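Local coordinates for farnesyl pyrophosphate synthetase (Staphylococcus aureus, PDB 5H9D), which probably elongates allylic diphosphates with isopentenyl diphosphate to make heptaprenyl diphosphate, a magnesium-dependent reaction of the FPP/GGPP synthase family, at residues D209-F214 with E279-S284. Residues are numbered along the deposited sequence; the frame is centred on the assembly and turned at random.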
loop_
_atom_site.group_PDB
_atom_site.type_symbol
_atom_site.label_atom_id
_atom_site.label_comp_id
_atom_site.label_asym_id
_atom_site.label_seq_id
_atom_site.Cartn_x
_atom_site.Cartn_y
_atom_site.Cartn_z
ATOM N N ASP A 209 15.281 10.729 5.557
ATOM C CA ASP A 209 15.070 9.623 6.499
ATOM C C ASP A 209 16.372 8.807 6.672
ATOM O O ASP A 209 16.810 8.542 7.784
ATOM C CB ASP A 209 14.009 8.649 5.970
ATOM C CG ASP A 209 12.598 9.058 6.301
ATOM O OD1 ASP A 209 12.202 10.212 6.010
ATOM O OD2 ASP A 209 11.870 8.197 6.840
ATOM N N ASP A 210 16.973 8.412 5.553
ATOM C CA ASP A 210 18.172 7.598 5.576
ATOM C C ASP A 210 19.319 8.267 6.248
ATOM O O ASP A 210 20.152 7.619 6.861
ATOM C CB ASP A 210 18.572 7.172 4.163
ATOM C CG ASP A 210 17.509 6.324 3.497
ATOM O OD1 ASP A 210 16.594 5.812 4.213
ATOM O OD2 ASP A 210 17.597 6.162 2.259
ATOM N N VAL A 211 19.388 9.573 6.129
ATOM C CA VAL A 211 20.472 10.251 6.798
ATOM C C VAL A 211 20.152 10.249 8.292
ATOM O O VAL A 211 21.013 9.929 9.100
ATOM C CB VAL A 211 20.655 11.692 6.285
ATOM C CG1 VAL A 211 21.775 12.370 7.052
ATOM C CG2 VAL A 211 20.993 11.670 4.817
ATOM N N LEU A 212 18.903 10.547 8.652
ATOM C CA LEU A 212 18.502 10.591 10.054
ATOM C C LEU A 212 18.509 9.248 10.764
ATOM O O LEU A 212 18.152 9.145 11.928
ATOM C CB LEU A 212 17.113 11.199 10.190
ATOM C CG LEU A 212 16.851 12.674 9.872
ATOM C CD1 LEU A 212 15.374 12.971 10.151
ATOM C CD2 LEU A 212 17.751 13.557 10.688
ATOM N N ASP A 213 18.908 8.202 10.070
ATOM C CA ASP A 213 18.914 6.906 10.709
ATOM C C ASP A 213 20.271 6.706 11.376
ATOM O O ASP A 213 20.447 5.798 12.181
ATOM C CB ASP A 213 18.631 5.809 9.673
ATOM C CG ASP A 213 17.862 4.637 10.266
ATOM O OD1 ASP A 213 18.502 3.729 10.848
ATOM O OD2 ASP A 213 16.608 4.645 10.164
ATOM N N PHE A 214 21.217 7.584 11.050
ATOM C CA PHE A 214 22.565 7.519 11.605
ATOM C C PHE A 214 22.853 8.721 12.511
ATOM O O PHE A 214 23.581 8.620 13.496
ATOM C CB PHE A 214 23.593 7.493 10.465
ATOM C CG PHE A 214 23.619 6.202 9.692
ATOM C CD1 PHE A 214 24.204 5.057 10.234
ATOM C CD2 PHE A 214 23.087 6.130 8.407
ATOM C CE1 PHE A 214 24.264 3.866 9.506
ATOM C CE2 PHE A 214 23.146 4.946 7.682
ATOM C CZ PHE A 214 23.739 3.813 8.238
ATOM N N GLU A 279 27.362 14.408 2.145
ATOM C CA GLU A 279 27.221 14.317 0.712
ATOM C C GLU A 279 25.779 13.852 0.470
ATOM O O GLU A 279 25.133 14.292 -0.481
ATOM C CB GLU A 279 28.236 13.323 0.153
ATOM C CG GLU A 279 28.377 13.369 -1.371
ATOM C CD GLU A 279 29.262 12.245 -1.927
ATOM O OE1 GLU A 279 29.228 11.991 -3.160
ATOM O OE2 GLU A 279 29.994 11.620 -1.131
ATOM N N ALA A 280 25.267 12.986 1.356
ATOM C CA ALA A 280 23.898 12.475 1.246
ATOM C C ALA A 280 22.916 13.634 1.400
ATOM O O ALA A 280 22.056 13.860 0.545
ATOM C CB ALA A 280 23.646 11.437 2.301
ATOM N N LYS A 281 23.062 14.359 2.501
ATOM C CA LYS A 281 22.243 15.522 2.794
ATOM C C LYS A 281 22.246 16.459 1.593
ATOM O O LYS A 281 21.238 17.095 1.292
ATOM C CB LYS A 281 22.822 16.294 3.965
ATOM C CG LYS A 281 22.557 15.763 5.352
ATOM C CD LYS A 281 23.109 16.832 6.305
ATOM C CE LYS A 281 23.166 16.422 7.766
ATOM N NZ LYS A 281 24.172 17.304 8.450
ATOM N N ALA A 282 23.392 16.542 0.925
ATOM C CA ALA A 282 23.562 17.419 -0.237
ATOM C C ALA A 282 22.669 17.055 -1.417
ATOM O O ALA A 282 22.164 17.921 -2.149
ATOM C CB ALA A 282 25.000 17.406 -0.679
ATOM N N VAL A 283 22.500 15.759 -1.614
ATOM C CA VAL A 283 21.672 15.269 -2.695
ATOM C C VAL A 283 20.217 15.621 -2.374
ATOM O O VAL A 283 19.395 15.887 -3.261
ATOM C CB VAL A 283 21.780 13.758 -2.815
ATOM C CG1 VAL A 283 20.750 13.300 -3.777
ATOM C CG2 VAL A 283 23.192 13.328 -3.230
ATOM N N SER A 284 19.894 15.587 -1.092
ATOM C CA SER A 284 18.562 15.917 -0.660
ATOM C C SER A 284 18.369 17.354 -1.094
ATOM O O SER A 284 17.389 17.695 -1.761
ATOM C CB SER A 284 18.474 15.798 0.863
ATOM O OG SER A 284 17.231 16.256 1.375
#
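Val211 sits inside an Asp-Asp-x-x-Asp sequence, the second aspartate-rich motif of the FPP/GGPP synthases, which in relatives serves magnesium-diphosphate binding, and meets Ala280 and Lys281 of helix 276-296. It is an example of an apolar residue within an aspartate-rich motif packing its helix against a neighbour. Val211 and Lys281 are the closest pair of CA atoms across the two segments, 6.9 Å apart.

The two methyls of Val211 divide the work. CG1 stands anti to the backbone N (chi1 178°), which leaves CG2 beside that nitrogen, and the fork opens onto two successive residues. CG2 packs against Ala280 CB at 3.7 Å and comes within 4.1 Å of the backbone N of Lys281, while CG1 lies 3.9 Å from Lys281 CG. The Lys281 chain is extended beyond CG and crosses the valine at about a right angle, and its CG does the touching; the ammonium NZ has a long, weak ion pair with Asp278 on its own helix. One turn further along, Ser284 OG is hydrogen-bonded to Ser204 OG, a polar tie between the same two helices.

Close by, helix 188-215 is kinked. Phe214 N bonds to Val211 O at 3.1 Å, one residue short of the usual helical spacing, and Asp213 OD1 accepts a bond from Asp228 N.

Both side-chain contacts of Val211 are carbon to carbon, with Ala280 buried and a methylene of the exposed Lys281 at the edge, which implies that the two segments are joined here by van der Waals packing.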